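PDB 4OPU: digeranylgeranylglycerophospholipid reductase from Sulfolobus acidocaldarius, which reduces, as an FAD-dependent enzyme, the double bonds of the geranylgeranyl chains of archaeal membrane lipid precursors to give saturated archaeols. Local coordinates for residues K125-D130 with T148-V153; D179-D184 with G235-P240. The protein carries 1 engineered substitution. One frame throughout, in Å; residues are numbered along the deposited sequence.

Contact 1: K125-D130 with T148-V153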
ATOM      1  N   LYS A 125      12.167 -12.626 -18.103  1.00 75.54           N
ATOM      2  CA  LYS A 125      13.493 -12.804 -17.524  1.00 71.80           C
ATOM      3  C   LYS A 125      14.202 -11.475 -17.354  1.00 67.07           C
ATOM      4  O   LYS A 125      14.295 -10.689 -18.297  1.00 69.81           O
ATOM      5  CB  LYS A 125      14.345 -13.738 -18.389  1.00 74.04           C
ATOM      6  CG  LYS A 125      15.841 -13.663 -18.091  1.00 76.93           C
ATOM      7  CD  LYS A 125      16.625 -14.658 -18.930  1.00 85.06           C
ATOM      8  CE  LYS A 125      17.928 -14.061 -19.450  1.00 90.37           C
ATOM      9  NZ  LYS A 125      18.830 -13.592 -18.361  1.00 92.45           N
ATOM     10  N   PRO A 126      14.709 -11.217 -16.143  1.00 62.61           N
ATOM     11  CA  PRO A 126      15.519 -10.019 -15.935  1.00 65.16           C
ATOM     12  C   PRO A 126      16.854 -10.155 -16.649  1.00 70.92           C
ATOM     13  O   PRO A 126      17.570 -11.134 -16.425  1.00 74.46           O
ATOM     14  CB  PRO A 126      15.717  -9.974 -14.413  1.00 60.54           C
ATOM     15  CG  PRO A 126      14.766 -10.982 -13.848  1.00 58.50           C
ATOM     16  CD  PRO A 126      14.573 -12.009 -14.913  1.00 59.61           C
ATOM     17  N   ILE A 127      17.178  -9.204 -17.515  1.00 68.51           N
ATOM     18  CA  ILE A 127      18.510  -9.177 -18.086  1.00 68.42           C
ATOM     19  C   ILE A 127      19.449  -8.632 -17.028  1.00 63.58           C
ATOM     20  O   ILE A 127      19.318  -7.487 -16.600  1.00 54.30           O
ATOM     21  CB  ILE A 127      18.589  -8.323 -19.353  1.00 71.91           C
ATOM     22  CG1 ILE A 127      17.627  -8.863 -20.408  1.00 75.36           C
ATOM     23  CG2 ILE A 127      20.011  -8.320 -19.899  1.00 73.06           C
ATOM     24  CD1 ILE A 127      17.659  -8.084 -21.684  1.00 76.66           C
ATOM     25  N   PHE A 128      20.380  -9.469 -16.592  1.00 64.00           N
ATOM     26  CA  PHE A 128      21.314  -9.089 -15.547  1.00 64.19           C
ATOM     27  C   PHE A 128      22.732  -9.488 -15.937  1.00 69.93           C
ATOM     28  O   PHE A 128      23.145 -10.633 -15.746  1.00 74.10           O
ATOM     29  CB  PHE A 128      20.918  -9.733 -14.218  1.00 59.41           C
ATOM     30  CG  PHE A 128      21.717  -9.248 -13.045  1.00 55.72           C
ATOM     31  CD1 PHE A 128      21.433  -8.032 -12.450  1.00 53.06           C
ATOM     32  CD2 PHE A 128      22.750 -10.016 -12.531  1.00 56.59           C
ATOM     33  CE1 PHE A 128      22.166  -7.586 -11.370  1.00 52.94           C
ATOM     34  CE2 PHE A 128      23.487  -9.576 -11.448  1.00 56.41           C
ATOM     35  CZ  PHE A 128      23.196  -8.361 -10.867  1.00 54.59           C
ATOM     36  N   GLU A 129      23.467  -8.536 -16.498  1.00 69.61           N
ATOM     37  CA  GLU A 129      24.837  -8.779 -16.926  1.00 73.31           C
ATOM     38  C   GLU A 129      25.766  -7.695 -16.391  1.00 68.42           C
ATOM     39  O   GLU A 129      25.400  -6.519 -16.347  1.00 62.22           O
ATOM     40  CB  GLU A 129      24.916  -8.854 -18.452  1.00 79.86           C
ATOM     41  CG  GLU A 129      24.169  -7.739 -19.168  1.00 83.70           C
ATOM     42  CD  GLU A 129      24.279  -7.835 -20.678  1.00 89.37           C
ATOM     43  OE1 GLU A 129      23.521  -8.624 -21.284  1.00 89.24           O
ATOM     44  OE2 GLU A 129      25.124  -7.119 -21.260  1.00 91.54           O
ATOM     45  N   ASP A 130      26.963  -8.109 -15.982  1.00 71.12           N
ATOM     46  CA  ASP A 130      27.959  -7.219 -15.390  1.00 73.84           C
ATOM     47  C   ASP A 130      27.413  -6.502 -14.157  1.00 74.65           C
ATOM     48  O   ASP A 130      27.667  -5.315 -13.952  1.00 76.93           O
ATOM     49  CB  ASP A 130      28.456  -6.202 -16.420  1.00 75.22           C
ATOM     50  CG  ASP A 130      28.984  -6.861 -17.679  1.00 78.10           C
ATOM     51  OD1 ASP A 130      30.093  -7.435 -17.633  1.00 83.12           O
ATOM     52  OD2 ASP A 130      28.287  -6.804 -18.716  1.00 75.83           O
ATOM     53  N   THR A 148      13.557  -8.612 -26.718  1.00 82.25           N
ATOM     54  CA  THR A 148      14.513  -8.273 -25.674  1.00 78.76           C
ATOM     55  C   THR A 148      14.655  -6.758 -25.580  1.00 73.32           C
ATOM     56  O   THR A 148      15.146  -6.114 -26.507  1.00 74.10           O
ATOM     57  CB  THR A 148      15.886  -8.918 -25.944  1.00 83.84           C
ATOM     58  OG1 THR A 148      15.819 -10.322 -25.660  1.00 90.25           O
ATOM     59  CG2 THR A 148      16.955  -8.290 -25.078  1.00 78.26           C
ATOM     60  N   VAL A 149      14.209  -6.193 -24.463  1.00 69.20           N
ATOM     61  CA  VAL A 149      14.242  -4.748 -24.277  1.00 64.59           C
ATOM     62  C   VAL A 149      15.360  -4.335 -23.329  1.00 62.60           C
ATOM     63  O   VAL A 149      15.445  -4.825 -22.203  1.00 61.02           O
ATOM     64  CB  VAL A 149      12.895  -4.220 -23.738  1.00 60.90           C
ATOM     65  CG1 VAL A 149      13.046  -2.801 -23.206  1.00 56.67           C
ATOM     66  CG2 VAL A 149      11.835  -4.281 -24.825  1.00 64.43           C
ATOM     67  N   TYR A 150      16.220  -3.436 -23.799  1.00 62.45           N
ATOM     68  CA  TYR A 150      17.280  -2.883 -22.965  1.00 60.84           C
ATOM     69  C   TYR A 150      16.866  -1.534 -22.391  1.00 61.60           C
ATOM     70  O   TYR A 150      16.173  -0.753 -23.041  1.00 61.45           O
ATOM     71  CB  TYR A 150      18.580  -2.745 -23.758  1.00 62.42           C
ATOM     72  CG  TYR A 150      19.304  -4.055 -23.981  1.00 72.80           C
ATOM     73  CD1 TYR A 150      20.005  -4.668 -22.949  1.00 70.50           C
ATOM     74  CD2 TYR A 150      19.292  -4.677 -25.224  1.00 73.96           C
ATOM     75  CE1 TYR A 150      20.668  -5.864 -23.145  1.00 70.78           C
ATOM     76  CE2 TYR A 150      19.955  -5.876 -25.431  1.00 74.58           C
ATOM     77  CZ  TYR A 150      20.641  -6.464 -24.386  1.00 73.45           C
ATOM     78  OH  TYR A 150      21.303  -7.655 -24.583  1.00 69.84           O
ATOM     79  N   SER A 151      17.298  -1.273 -21.163  1.00 56.56           N
ATOM     80  CA  SER A 151      16.956  -0.036 -20.476  1.00 55.09           C
ATOM     81  C   SER A 151      18.059   0.362 -19.507  1.00 54.92           C
ATOM     82  O   SER A 151      18.776  -0.494 -18.985  1.00 54.84           O
ATOM     83  CB  SER A 151      15.634  -0.188 -19.724  1.00 63.33           C
ATOM     84  OG  SER A 151      15.777  -1.085 -18.636  1.00 51.21           O
ATOM     85  N   LYS A 152      18.194   1.661 -19.263  1.00 55.85           N
ATOM     86  CA  LYS A 152      19.152   2.138 -18.276  1.00 56.49           C
ATOM     87  C   LYS A 152      18.608   1.903 -16.867  1.00 54.43           C
ATOM     88  O   LYS A 152      19.361   1.594 -15.944  1.00 54.66           O
ATOM     89  CB  LYS A 152      19.466   3.621 -18.492  1.00 56.92           C
ATOM     90  CG  LYS A 152      19.916   3.972 -19.906  1.00 59.29           C
ATOM     91  CD  LYS A 152      21.102   3.127 -20.355  1.00 60.97           C
ATOM     92  CE  LYS A 152      22.343   3.398 -19.517  1.00 61.68           C
ATOM     93  NZ  LYS A 152      23.542   2.695 -20.059  1.00 63.84           N
ATOM     94  N   VAL A 153      17.294   2.047 -16.712  1.00 51.15           N
ATOM     95  CA  VAL A 153      16.637   1.847 -15.423  1.00 55.91           C
ATOM     96  C   VAL A 153      15.339   1.058 -15.578  1.00 53.28           C
ATOM     97  O   VAL A 153      14.486   1.408 -16.394  1.00 57.22           O
ATOM     98  CB  VAL A 153      16.309   3.194 -14.724  1.00 65.45           C
ATOM     99  CG1 VAL A 153      15.578   2.949 -13.409  1.00 63.33           C
ATOM    100  CG2 VAL A 153      17.569   4.017 -14.490  1.00 63.20           C
TER

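Contact 2: D179-D184 with G235-P240. With GRG (geranylgeranyl diphosphate), chain C.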
ATOM      1  N   ASP A 179       8.009 -11.593   5.307  1.00 65.19           N
ATOM      2  CA  ASP A 179       7.540 -12.689   6.141  1.00 65.50           C
ATOM      3  C   ASP A 179       6.032 -12.801   5.982  1.00 61.90           C
ATOM      4  O   ASP A 179       5.366 -11.812   5.679  1.00 57.72           O
ATOM      5  CB  ASP A 179       7.917 -12.470   7.607  1.00 75.84           C
ATOM      6  CG  ASP A 179       7.516 -13.635   8.493  1.00 94.93           C
ATOM      7  OD1 ASP A 179       7.023 -13.393   9.617  1.00 98.78           O
ATOM      8  OD2 ASP A 179       7.689 -14.796   8.062  1.00103.70           O
ATOM      9  N   ASP A 180       5.501 -14.007   6.169  1.00 61.91           N
ATOM     10  CA  ASP A 180       4.064 -14.238   6.068  1.00 59.37           C
ATOM     11  C   ASP A 180       3.280 -13.324   7.001  1.00 49.58           C
ATOM     12  O   ASP A 180       2.257 -12.757   6.614  1.00 42.65           O
ATOM     13  CB  ASP A 180       3.735 -15.696   6.380  1.00 67.10           C
ATOM     14  CG  ASP A 180       4.298 -16.651   5.354  1.00 75.40           C
ATOM     15  OD1 ASP A 180       4.407 -16.254   4.174  1.00 76.61           O
ATOM     16  OD2 ASP A 180       4.629 -17.795   5.728  1.00 81.97           O
ATOM     17  N   LYS A 181       3.779 -13.173   8.224  1.00 46.54           N
ATOM     18  CA  LYS A 181       3.096 -12.376   9.238  1.00 48.16           C
ATOM     19  C   LYS A 181       3.202 -10.871   8.988  1.00 52.17           C
ATOM     20  O   LYS A 181       2.535 -10.085   9.661  1.00 56.86           O
ATOM     21  CB  LYS A 181       3.637 -12.713  10.631  1.00 48.71           C
ATOM     22  CG  LYS A 181       2.996 -13.949  11.253  1.00 52.79           C
ATOM     23  CD  LYS A 181       3.490 -14.189  12.673  1.00 62.85           C
ATOM     24  CE  LYS A 181       4.937 -14.658  12.691  1.00 72.68           C
ATOM     25  NZ  LYS A 181       5.108 -15.963  11.989  1.00 77.31           N
ATOM     26  N   ASP A 182       4.028 -10.471   8.025  1.00 49.34           N
ATOM     27  CA  ASP A 182       4.127  -9.059   7.657  1.00 43.35           C
ATOM     28  C   ASP A 182       3.223  -8.739   6.472  1.00 41.05           C
ATOM     29  O   ASP A 182       3.455  -7.769   5.750  1.00 39.25           O
ATOM     30  CB  ASP A 182       5.572  -8.673   7.333  1.00 44.92           C
ATOM     31  CG  ASP A 182       6.409  -8.447   8.578  1.00 50.17           C
ATOM     32  OD1 ASP A 182       5.838  -8.407   9.689  1.00 46.28           O
ATOM     33  OD2 ASP A 182       7.642  -8.296   8.443  1.00 58.14           O
ATOM     34  N   ALA A 183       2.195  -9.559   6.279  1.00 40.67           N
ATOM     35  CA  ALA A 183       1.217  -9.328   5.221  1.00 45.09           C
ATOM     36  C   ALA A 183      -0.164  -9.816   5.638  1.00 46.36           C
ATOM     37  O   ALA A 183      -0.290 -10.679   6.502  1.00 54.20           O
ATOM     38  CB  ALA A 183       1.650 -10.009   3.934  1.00 38.38           C
ATOM     39  N   ASP A 184      -1.197  -9.257   5.019  1.00 45.40           N
ATOM     40  CA  ASP A 184      -2.565  -9.700   5.253  1.00 54.17           C
ATOM     41  C   ASP A 184      -3.189 -10.197   3.959  1.00 57.26           C
ATOM     42  O   ASP A 184      -2.937  -9.647   2.888  1.00 61.53           O
ATOM     43  CB  ASP A 184      -3.416  -8.571   5.840  1.00 60.36           C
ATOM     44  CG  ASP A 184      -3.161  -8.351   7.318  1.00 68.36           C
ATOM     45  OD1 ASP A 184      -2.006  -8.524   7.762  1.00 73.35           O
ATOM     46  OD2 ASP A 184      -4.122  -8.004   8.036  1.00 69.54           O
ATOM     47  N   GLY A 235      -1.881 -12.758   7.783  1.00 51.32           N
ATOM     48  CA  GLY A 235      -1.397 -14.018   7.252  1.00 40.29           C
ATOM     49  C   GLY A 235      -0.329 -14.647   8.126  1.00 51.54           C
ATOM     50  O   GLY A 235       0.198 -14.007   9.039  1.00 41.26           O
ATOM     51  N   GLY A 236      -0.017 -15.908   7.846  1.00 47.37           N
ATOM     52  CA  GLY A 236       1.015 -16.630   8.571  1.00 49.92           C
ATOM     53  C   GLY A 236       0.714 -16.846  10.043  1.00 56.85           C
ATOM     54  O   GLY A 236       1.628 -16.901  10.865  1.00 62.04           O
ATOM     55  N   MET A 237      -0.567 -16.976  10.376  1.00 55.63           N
ATOM     56  CA  MET A 237      -0.981 -17.147  11.766  1.00 55.15           C
ATOM     57  C   MET A 237      -1.669 -18.488  12.002  1.00 59.81           C
ATOM     58  O   MET A 237      -1.811 -18.929  13.144  1.00 61.50           O
ATOM     59  CB  MET A 237      -1.913 -16.007  12.185  1.00 50.79           C
ATOM     60  CG  MET A 237      -1.246 -14.647  12.243  1.00 44.16           C
ATOM     61  SD  MET A 237       0.012 -14.548  13.531  1.00 60.03           S
ATOM     62  CE  MET A 237      -0.999 -14.611  15.006  1.00 63.89           C
ATOM     63  N   GLY A 238      -2.094 -19.134  10.922  1.00 60.92           N
ATOM     64  CA  GLY A 238      -2.772 -20.412  11.023  1.00 50.65           C
ATOM     65  C   GLY A 238      -4.259 -20.280  10.768  1.00 50.85           C
ATOM     66  O   GLY A 238      -4.984 -21.277  10.754  1.00 52.98           O
ATOM     67  N   TYR A 239      -4.713 -19.046  10.568  1.00 48.95           N
ATOM     68  CA  TYR A 239      -6.128 -18.771  10.328  1.00 54.68           C
ATOM     69  C   TYR A 239      -6.634 -19.514   9.096  1.00 57.39           C
ATOM     70  O   TYR A 239      -5.909 -19.654   8.112  1.00 61.80           O
ATOM     71  CB  TYR A 239      -6.368 -17.267  10.152  1.00 52.35           C
ATOM     72  CG  TYR A 239      -5.878 -16.409  11.297  1.00 52.30           C
ATOM     73  CD1 TYR A 239      -5.876 -16.884  12.604  1.00 51.58           C
ATOM     74  CD2 TYR A 239      -5.414 -15.121  11.068  1.00 51.99           C
ATOM     75  CE1 TYR A 239      -5.424 -16.097  13.650  1.00 54.08           C
ATOM     76  CE2 TYR A 239      -4.961 -14.328  12.103  1.00 56.23           C
ATOM     77  CZ  TYR A 239      -4.967 -14.820  13.391  1.00 60.85           C
ATOM     78  OH  TYR A 239      -4.513 -14.028  14.420  1.00 68.41           O
ATOM     79  N   PRO A 240      -7.886 -19.991   9.151  1.00 58.51           N
ATOM     80  CA  PRO A 240      -8.523 -20.670   8.018  1.00 52.92           C
ATOM     81  C   PRO A 240      -8.674 -19.761   6.799  1.00 62.36           C
ATOM     82  O   PRO A 240      -8.339 -18.577   6.866  1.00 59.18           O
ATOM     83  CB  PRO A 240      -9.897 -21.065   8.573  1.00 60.50           C
ATOM     84  CG  PRO A 240      -9.721 -21.087  10.055  1.00 56.28           C
ATOM     85  CD  PRO A 240      -8.745 -19.995  10.349  1.00 59.50           C
TER
HETATM   86  C20 GRG C 502      -3.938  -3.471  11.113  0.80 61.67           C
HETATM   87  C19 GRG C 502      -2.924  -5.079   9.317  0.80 59.08           C
HETATM   88  C18 GRG C 502      -3.961  -4.056   9.718  0.80 60.58           C
HETATM   89  C17 GRG C 502      -4.902  -3.672   8.833  0.80 58.49           C
HETATM   90  C16 GRG C 502      -4.930  -4.265   7.439  0.80 56.12           C
HETATM   91  C14 GRG C 502      -6.714  -5.933   4.892  0.80 60.12           C
HETATM   92  C13 GRG C 502      -6.508  -4.594   5.566  0.80 60.10           C
HETATM   93  C15 GRG C 502      -6.374  -4.526   7.070  0.80 58.40           C
HETATM   94  C12 GRG C 502      -6.432  -3.450   4.849  0.80 66.66           C
HETATM   95  C11 GRG C 502      -6.547  -3.397   3.339  0.80 75.52           C
HETATM   96  C9  GRG C 502      -8.004  -3.418   2.927  0.80 84.34           C
HETATM   97  C8  GRG C 502      -8.549  -2.015   2.748  0.80 95.42           C
HETATM   98  C10 GRG C 502     -10.045  -1.825   2.695  0.80 96.82           C
HETATM   99  C7  GRG C 502      -7.726  -0.945   2.629  0.80106.50           C
HETATM  100  C6  GRG C 502      -8.261   0.464   2.445  0.80119.00           C
HETATM  101  C5  GRG C 502      -8.571   1.070   3.798  0.80134.14           C
HETATM  102  C3  GRG C 502      -8.499   2.579   3.722  0.80148.94           C
HETATM  103  C4  GRG C 502      -8.860   3.376   4.945  0.80150.54           C
HETATM  104  C2  GRG C 502      -8.119   3.210   2.586  0.80164.07           C
HETATM  105  C1  GRG C 502      -8.030   4.721   2.467  0.80175.85           C
HETATM  106  O1  GRG C 502      -9.295   5.311   2.642  0.80179.58           O
HETATM  107  PA  GRG C 502      -9.319   6.875   2.841  0.40217.36           P
HETATM  108  O1A GRG C 502      -7.982   7.419   2.403  0.40217.57           O
HETATM  109  O3A GRG C 502      -9.530   7.224   4.365  0.40196.65           O
HETATM  110  O2A GRG C 502     -10.420   7.487   2.018  0.40217.79           O

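Contact 1: K125-D130 with T148-V153
Ile-127 has CG1 anti to its own carbonyl carbon (chi1 -59°) and a chain extended beyond CG1, which carries CD1 across to Thr-148 and Tyr-150; Thr-148 in turn has its CG2 methyl anti to the backbone N. The two methyls meet, Ile-127 CD1 lying 3.5 Å from Thr-148 CG2, with the side chains crossing at about a right angle. The same CD1 lies over one face of the Tyr-150 ring, 4.0 Å from Tyr-150 CE1, and the other branch also reaches that corner, Ile-127 CG2 being 4.1 Å from Tyr-150 CE1. Strands 121-129 and 145-150 flank strand 132-140, to which Ile-127 is hydrogen-bonded, so these side chains meet across the middle strand of an antiparallel meander attached to the Rossmann-type FAD-binding domain. With 57° between the short strand axes and 8.8 Å at closest approach, the gap is too wide for backbone pairing and is filled from side chains, Ile-127 above all; no hydrogen bond joins the segments. At the ring edge, near its plane, Glu-129 OE1 stands 4.1 Å from Tyr-150 OH, too far for a bond, the carboxylate turned 80° from the ring. Glu-4 and Lys-6 of strand 3-6 also touch Tyr-150.

Contact 2: D179-D184 with G235-P240
Gly-235 N donates to Ala-183 O over 2.9 Å, the one hydrogen bond between the segments. The carbonyl of the same glycine faces back, and Lys-181 CA offers it a CH...O contact of 3.3 Å to Gly-235 O. Past this point the aliphatic part of Lys-181 runs over the loop: its CG lies 3.3 Å from Gly-236 O, and Lys-181 CD rests 3.6 Å from Met-237 SD, the two side chains crossing at about a right angle. Asp-180 CB packs 3.6 Å from Gly-236 CA, where the positive phi favours a residue without a side chain. Asp-184 turns to the ligand, with CG anti to the carbonyl carbon (chi1 -78°) and OD2 3.4 Å from C19 of geranylgeranyl diphosphate, a methyl of the terminal isoprene unit, in van der Waals contact, not a hydrogen bond. Replacing Asp-184 by an alanine is likely to leave the terminal methyl C19 without the carboxylate it packs against, and the chain end freer to shift. Gln-234 and Arg-352 both bond Lys-181 O. The contact thus joins the start of strand 183-193 to the loop leaving its antiparallel partner 226-234, beside the isoprenoid pocket of the geranylgeranyl reductase catalytic domain.

From the N terminus the chain first builds parallel strands of the FAD-binding domain, with strand 3-6 at one border of the four-stranded sheet. Contact 1 then closes a short excursion, mostly strand 132-140, before strand 153-156 returns to the parallel strands of the six-stranded sheet. Contact 2 opens later, where 179-184 enters strand 183-193, and closes 50 residues on, after strands 202-206, 216-221 and 226-234 and before helix 242-253. The two loops are in series and neither nest nor cross. Their centres lie 34 Å apart, the nearest atoms about 20 Å apart: contact 1 ties together the outlying meander, contact 2 two antiparallel strands of the large mixed sheet beside the bound geranylgeranyl diphosphate.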